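Local coordinates for protein dihydropteroate synthase (Clostridioides difficile, PDB 6PZ2) that probably catalyses the joining of a dihydropterin pyrophosphate to p-aminobenzoate, the dihydropteroate-forming step of folate synthesis that sulfonamide antibiotics block, at residues C135-N139 with F156-I161; I127-D131 with V169-K173. Residues are numbered along the deposited sequence.

Interaction 1 (C135-N139 with F156-I161); sequences CIMHN and FFKVSI. With PT1 (pteroic acid), chain K.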
loop_
_atom_site.group_PDB
_atom_site.type_symbol
_atom_site.label_atom_id
_atom_site.label_comp_id
_atom_site.label_asym_id
_atom_site.label_seq_id
_atom_site.Cartn_x
_atom_site.Cartn_y
_atom_site.Cartn_z
ATOM N N CYS A 135 7.321 -12.350 -20.890
ATOM C CA CYS A 135 6.124 -11.928 -20.264
ATOM C C CYS A 135 5.035 -11.843 -21.328
ATOM O O CYS A 135 5.092 -11.016 -22.226
ATOM C CB CYS A 135 6.290 -10.582 -19.565
ATOM S SG CYS A 135 4.770 -9.982 -18.774
ATOM N N ILE A 136 4.002 -12.635 -21.104
ATOM C CA ILE A 136 2.839 -12.669 -21.960
ATOM C C ILE A 136 1.741 -11.838 -21.309
ATOM O O ILE A 136 1.134 -12.256 -20.337
ATOM C CB ILE A 136 2.328 -14.107 -22.158
ATOM C CG1 ILE A 136 3.400 -15.006 -22.768
ATOM C CG2 ILE A 136 1.045 -14.108 -22.976
ATOM C CD1 ILE A 136 2.938 -16.437 -22.986
ATOM N N MET A 137 1.453 -10.710 -21.911
ATOM C CA MET A 137 0.512 -9.806 -21.361
ATOM C C MET A 137 -0.804 -9.885 -22.143
ATOM O O MET A 137 -0.775 -9.960 -23.353
ATOM C CB MET A 137 1.044 -8.374 -21.423
ATOM C CG MET A 137 0.247 -7.415 -20.559
ATOM S SD MET A 137 0.553 -5.677 -20.858
ATOM C CE MET A 137 -0.579 -5.380 -22.220
ATOM N N HIS A 138 -1.920 -9.850 -21.427
ATOM C CA HIS A 138 -3.246 -9.825 -22.020
ATOM C C HIS A 138 -3.489 -8.456 -22.651
ATOM O O HIS A 138 -3.261 -7.435 -22.002
ATOM C CB HIS A 138 -4.344 -10.111 -20.981
ATOM C CG HIS A 138 -5.710 -9.924 -21.553
ATOM N ND1 HIS A 138 -6.435 -8.754 -21.409
ATOM C CD2 HIS A 138 -6.440 -10.733 -22.351
ATOM C CE1 HIS A 138 -7.570 -8.871 -22.069
ATOM N NE2 HIS A 138 -7.598 -10.077 -22.657
ATOM N N ASN A 139 -4.059 -8.413 -23.853
ATOM C CA ASN A 139 -4.353 -7.123 -24.499
ATOM C C ASN A 139 -5.431 -7.364 -25.552
ATOM O O ASN A 139 -5.511 -8.459 -26.045
ATOM C CB ASN A 139 -3.102 -6.580 -25.205
ATOM C CG ASN A 139 -3.166 -5.132 -25.633
ATOM O OD1 ASN A 139 -4.215 -4.482 -25.572
ATOM N ND2 ASN A 139 -2.015 -4.600 -26.007
ATOM N N PHE A 156 -7.171 -16.447 -23.165
ATOM C CA PHE A 156 -6.149 -15.782 -23.944
ATOM C C PHE A 156 -4.771 -16.299 -23.530
ATOM O O PHE A 156 -3.974 -16.645 -24.392
ATOM C CB PHE A 156 -6.252 -14.274 -23.746
ATOM C CG PHE A 156 -5.187 -13.448 -24.413
ATOM C CD1 PHE A 156 -5.486 -12.714 -25.554
ATOM C CD2 PHE A 156 -3.913 -13.366 -23.870
ATOM C CE1 PHE A 156 -4.505 -11.950 -26.161
ATOM C CE2 PHE A 156 -2.927 -12.614 -24.491
ATOM C CZ PHE A 156 -3.225 -11.902 -25.631
ATOM N N PHE A 157 -4.527 -16.416 -22.228
ATOM C CA PHE A 157 -3.236 -16.935 -21.797
ATOM C C PHE A 157 -3.021 -18.369 -22.287
ATOM O O PHE A 157 -1.901 -18.739 -22.605
ATOM C CB PHE A 157 -3.086 -16.897 -20.275
ATOM C CG PHE A 157 -2.935 -15.513 -19.703
ATOM C CD1 PHE A 157 -3.421 -15.223 -18.439
ATOM C CD2 PHE A 157 -2.267 -14.521 -20.399
ATOM C CE1 PHE A 157 -3.263 -13.964 -17.885
ATOM C CE2 PHE A 157 -2.088 -13.267 -19.840
ATOM C CZ PHE A 157 -2.589 -12.992 -18.590
ATOM N N LYS A 158 -4.077 -19.170 -22.307
ATOM C CA LYS A 158 -3.957 -20.563 -22.674
ATOM C C LYS A 158 -3.513 -20.672 -24.130
ATOM O O LYS A 158 -2.640 -21.453 -24.466
ATOM C CB LYS A 158 -5.287 -21.307 -22.549
ATOM C CG LYS A 158 -5.306 -22.391 -21.484
ATOM C CD LYS A 158 -4.917 -21.909 -20.094
ATOM C CE LYS A 158 -5.284 -22.916 -19.025
ATOM N NZ LYS A 158 -6.756 -22.970 -18.851
ATOM N N VAL A 159 -4.137 -19.880 -24.976
ATOM C CA VAL A 159 -3.769 -19.876 -26.381
ATOM C C VAL A 159 -2.321 -19.391 -26.577
ATOM O O VAL A 159 -1.572 -19.992 -27.341
ATOM C CB VAL A 159 -4.747 -18.988 -27.169
ATOM C CG1 VAL A 159 -4.228 -18.722 -28.571
ATOM C CG2 VAL A 159 -6.147 -19.592 -27.185
ATOM N N SER A 160 -1.939 -18.278 -25.950
ATOM C CA SER A 160 -0.582 -17.732 -26.072
ATOM C C SER A 160 0.427 -18.736 -25.507
ATOM O O SER A 160 1.508 -18.884 -26.056
ATOM C CB SER A 160 -0.461 -16.377 -25.406
ATOM O OG SER A 160 -1.355 -15.446 -26.018
ATOM N N ILE A 161 0.071 -19.443 -24.450
ATOM C CA ILE A 161 1.018 -20.396 -23.855
ATOM C C ILE A 161 1.217 -21.561 -24.835
ATOM O O ILE A 161 2.320 -22.086 -24.982
ATOM C CB ILE A 161 0.524 -20.900 -22.483
ATOM C CG1 ILE A 161 0.520 -19.778 -21.442
ATOM C CG2 ILE A 161 1.336 -22.109 -21.995
ATOM C CD1 ILE A 161 -0.222 -20.139 -20.171
HETATM C C2 PT1 K . 2.155 -3.472 -18.238
HETATM C C3 PT1 K . 2.689 -2.442 -19.113
HETATM C C5 PT1 K . 3.842 -2.867 -19.908
HETATM N N6 PT1 K . 2.220 -1.170 -19.212
HETATM C C7 PT1 K . 3.726 -5.027 -18.987
HETATM N N9 PT1 K . 4.272 -4.125 -19.815
HETATM C C10 PT1 K . 2.789 -0.308 -20.070
HETATM N N11 PT1 K . 4.217 -6.277 -18.904
HETATM C C12 PT1 K . 3.866 -0.721 -20.864
HETATM C C21 PT1 K . -3.357 4.330 -18.918
HETATM O O22 PT1 K . -4.512 3.877 -18.891
HETATM O O1 PT1 K . 1.100 -3.228 -17.444
HETATM N N4 PT1 K . 2.664 -4.720 -18.223
HETATM N N8 PT1 K . 4.393 -1.962 -20.743
HETATM C C13 PT1 K . 2.229 1.094 -20.194
HETATM N N14 PT1 K . 0.845 0.985 -20.642
HETATM C C15 PT1 K . -0.122 1.844 -20.255
HETATM C C16 PT1 K . 0.156 3.069 -19.635
HETATM C C17 PT1 K . -1.445 1.456 -20.425
HETATM C C18 PT1 K . -0.897 3.889 -19.238
HETATM C C19 PT1 K . -2.500 2.271 -20.025
HETATM C C20 PT1 K . -2.222 3.486 -19.419
HETATM O O23 PT1 K . -3.139 5.460 -18.475
#

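Interaction 2 (I127-D131 with V169-K173); sequences IGKYD and VKKEK. With SO4 (sulfate ion), chain I.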
loop_
_atom_site.group_PDB
_atom_site.type_symbol
_atom_site.label_atom_id
_atom_site.label_comp_id
_atom_site.label_asym_id
_atom_site.label_seq_id
_atom_site.Cartn_x
_atom_site.Cartn_y
_atom_site.Cartn_z
ATOM N N ILE A 127 11.497 -16.313 -29.261
ATOM C CA ILE A 127 11.703 -16.537 -27.817
ATOM C C ILE A 127 12.305 -17.923 -27.587
ATOM O O ILE A 127 13.227 -18.096 -26.754
ATOM C CB ILE A 127 10.401 -16.290 -27.022
ATOM C CG1 ILE A 127 10.146 -14.782 -26.903
ATOM C CG2 ILE A 127 10.452 -16.953 -25.651
ATOM C CD1 ILE A 127 8.700 -14.417 -26.943
ATOM N N GLY A 128 11.732 -18.891 -28.316
ATOM C CA GLY A 128 12.196 -20.289 -28.258
ATOM C C GLY A 128 13.648 -20.405 -28.693
ATOM O O GLY A 128 14.478 -20.998 -27.992
ATOM N N LYS A 129 13.929 -19.779 -29.830
ATOM C CA LYS A 129 15.252 -19.785 -30.442
ATOM C C LYS A 129 16.333 -19.314 -29.461
ATOM O O LYS A 129 17.411 -19.878 -29.486
ATOM C CB LYS A 129 15.212 -18.886 -31.675
ATOM C CG LYS A 129 16.526 -18.591 -32.385
ATOM C CD LYS A 129 16.200 -17.822 -33.673
ATOM C CE LYS A 129 17.365 -17.574 -34.604
ATOM N NZ LYS A 129 16.892 -16.900 -35.839
ATOM N N TYR A 130 16.075 -18.283 -28.636
ATOM C CA TYR A 130 17.126 -17.779 -27.770
ATOM C C TYR A 130 16.943 -18.335 -26.361
ATOM O O TYR A 130 17.686 -17.975 -25.465
ATOM C CB TYR A 130 17.213 -16.251 -27.822
ATOM C CG TYR A 130 17.699 -15.742 -29.153
ATOM C CD1 TYR A 130 19.049 -15.648 -29.452
ATOM C CD2 TYR A 130 16.790 -15.425 -30.144
ATOM C CE1 TYR A 130 19.483 -15.208 -30.694
ATOM C CE2 TYR A 130 17.199 -14.997 -31.394
ATOM C CZ TYR A 130 18.550 -14.916 -31.679
ATOM O OH TYR A 130 18.910 -14.527 -32.935
ATOM N N ASP A 131 15.947 -19.181 -26.150
ATOM C CA ASP A 131 15.684 -19.657 -24.810
ATOM C C ASP A 131 15.407 -18.479 -23.884
ATOM O O ASP A 131 15.894 -18.431 -22.759
ATOM C CB ASP A 131 16.889 -20.394 -24.230
ATOM C CG ASP A 131 16.770 -21.880 -24.473
ATOM O OD1 ASP A 131 15.917 -22.538 -23.810
ATOM O OD2 ASP A 131 17.487 -22.329 -25.364
ATOM N N VAL A 169 9.246 -23.131 -26.411
ATOM C CA VAL A 169 9.491 -22.329 -25.214
ATOM C C VAL A 169 9.238 -23.192 -23.971
ATOM O O VAL A 169 8.208 -23.808 -23.824
ATOM C CB VAL A 169 8.597 -21.079 -25.208
ATOM C CG1 VAL A 169 8.791 -20.294 -23.927
ATOM C CG2 VAL A 169 8.848 -20.201 -26.430
ATOM N N LYS A 170 10.164 -23.249 -23.040
ATOM C CA LYS A 170 9.893 -23.998 -21.806
ATOM C C LYS A 170 8.873 -23.261 -20.914
ATOM O O LYS A 170 8.823 -22.023 -20.825
ATOM C CB LYS A 170 11.222 -24.258 -21.095
ATOM C CG LYS A 170 12.068 -25.321 -21.778
ATOM C CD LYS A 170 13.426 -25.503 -21.165
ATOM C CE LYS A 170 14.382 -24.395 -21.553
ATOM N NZ LYS A 170 15.640 -24.478 -20.776
ATOM N N LYS A 171 8.054 -24.041 -20.221
ATOM C CA LYS A 171 7.019 -23.527 -19.318
ATOM C C LYS A 171 7.636 -22.630 -18.243
ATOM O O LYS A 171 7.071 -21.617 -17.902
ATOM C CB LYS A 171 6.254 -24.677 -18.664
ATOM C CG LYS A 171 5.041 -25.128 -19.464
ATOM C CD LYS A 171 4.449 -26.453 -19.031
ATOM C CE LYS A 171 3.202 -26.777 -19.831
ATOM N NZ LYS A 171 2.517 -27.990 -19.325
ATOM N N GLU A 172 8.832 -22.950 -17.786
ATOM C CA GLU A 172 9.437 -22.209 -16.710
ATOM C C GLU A 172 9.871 -20.820 -17.200
ATOM O O GLU A 172 10.332 -20.022 -16.401
ATOM C CB GLU A 172 10.643 -22.984 -16.186
ATOM C CG GLU A 172 11.841 -22.798 -17.087
ATOM C CD GLU A 172 12.869 -23.906 -16.999
ATOM O OE1 GLU A 172 12.500 -25.063 -17.283
ATOM O OE2 GLU A 172 14.026 -23.600 -16.654
ATOM N N LYS A 173 9.755 -20.513 -18.491
ATOM C CA LYS A 173 10.256 -19.241 -18.971
ATOM C C LYS A 173 9.126 -18.217 -19.026
ATOM O O LYS A 173 9.380 -17.075 -19.404
ATOM C CB LYS A 173 10.783 -19.345 -20.405
ATOM C CG LYS A 173 12.002 -20.224 -20.570
ATOM C CD LYS A 173 13.176 -19.729 -19.771
ATOM C CE LYS A 173 14.403 -20.530 -20.120
ATOM N NZ LYS A 173 15.612 -19.731 -19.856
HETATM S S SO4 I . 18.276 -22.243 -20.505
HETATM O O1 SO4 I . 19.302 -22.434 -21.560
HETATM O O2 SO4 I . 17.213 -21.369 -21.050
HETATM O O3 SO4 I . 18.911 -21.655 -19.291
HETATM O O4 SO4 I . 17.613 -23.527 -20.185
HETATM O O HOH W 1 12.499 -22.095 -23.727
#

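Interaction 1 (C135-N139 with F156-I161)
Residues 135-137 form the last part of a barrel strand, and alternation along it sends successive side chains to opposite sides. Cys-135 turns inward to the pteroic acid, its SG 3.7 Å from N11 of the ligand, and has no part in the helix packing. Ile-136 points outward and gives up more area to the contact than any other residue. Its CG2 lies 3.6 Å from CB of Ser-160 and 4.2 Å from CD2 of Phe-157, while its CD1 reaches to 4.4 Å from CG1 of Ile-161; a beta-branched residue suits a strand and here packs between strand and helix. The small Ser-160 fits beside it, its OG hydrogen-bonded to Arg-118 and Gly-116. CE2 of Phe-157 lies against the strand backbone, 3.4 Å from O of Ile-136 and 3.8 Å from N of His-138. Met-137 faces the barrel interior again, placing SD 3.5 Å from N4 of the pterin; its carbonyl O is 3.6 Å from CE2 of Phe-156. At His-138 the strand has ended. The imidazole sets its edge against the face of Phe-156 in a T-shaped stack, with ring centroids 5.0 Å apart and planes at 74°, while ND1 hydrogen-bonds to Lys-184. Asn-139 brings its O to 3.6 Å from CE1 of Phe-156, and its ND2 hydrogen-bonds to Val-114 O. The axes of strand 135-137 and helix 156-161 pass 9.4 Å apart, their N-to-C directions at 139°, nearer antiparallel than parallel, as in a beta-alpha-beta unit of this TIM barrel: helix 149-166 lies outside strand 133-137, which hydrogen-bonds to strands 110-113 and 174-177.

Interaction 2 (I127-D131 with V169-K173)
Asp-131, Val-169 and Lys-173 have the most surface buried here; the first and last are joined by a hydrogen bond, while Val-169 gives the apolar part. Asp-131 follows helix 123-129 with a positive phi of 58°, closing it in a Schellman motif whose bonds include Asp-131 N to Gly-128 O at 3.0 Å. Having turned out of the helix, it offers both its backbone and its carboxylate to the lysines opposite. Lys-173, in a short 3-10 turn, donates from NZ to the carbonyl O of Asp-131 at 3.2 Å; a long flexible amine can reach across to a backbone carbonyl just beyond the helix end. The same NZ gives a 2.6 Å hydrogen bond to O2 of a sulfate, probably from the crystallisation liquor. The carboxylate forms a long salt bridge with Lys-170, OD1 to NZ 3.6 Å, the exact place of this amine being less certain. A water accepts from N of Lys-170 at 2.7 Å and donates weakly to OD1 of Asp-131 at 3.4 Å, joining charge to backbone. CG2 of Val-169 is 3.7 Å from CG2 of Ile-127 and also 3.7 Å from N of Gly-128; the backbones come closest here, with 4.6 Å between the CA atoms of Gly-128 and Val-169. Val-169 also touches Ala-164 of helix 149-166, and Ile-127 touches Leu-117. The contact thus joins the end of one outer helix to the loop between helix 149-166 and strand 174-177, as alpha-to-beta connections lie side by side at the N-terminal end of a TIM barrel's strands.

Both contacts belong to one sector of the barrel, their centres 14 Å apart, and interaction 1 is nested within the loop closed by interaction 2. Helix 123-129 runs on into strand 133-137, while helix 149-166 leads to the loop of residues 169-173, so the two contacts draw on consecutive pieces of the chain: helix end, strand, helix and the loop after it. Interaction 1 is buried and holds strand to helix by aliphatic and aromatic packing, with the pteroic acid pocket on the strand's inner side. Interaction 2, nearer the surface, has a small apolar patch but relies on charged side chains, a water and a backbone carbonyl, as suits a partly exposed junction of helix and loop.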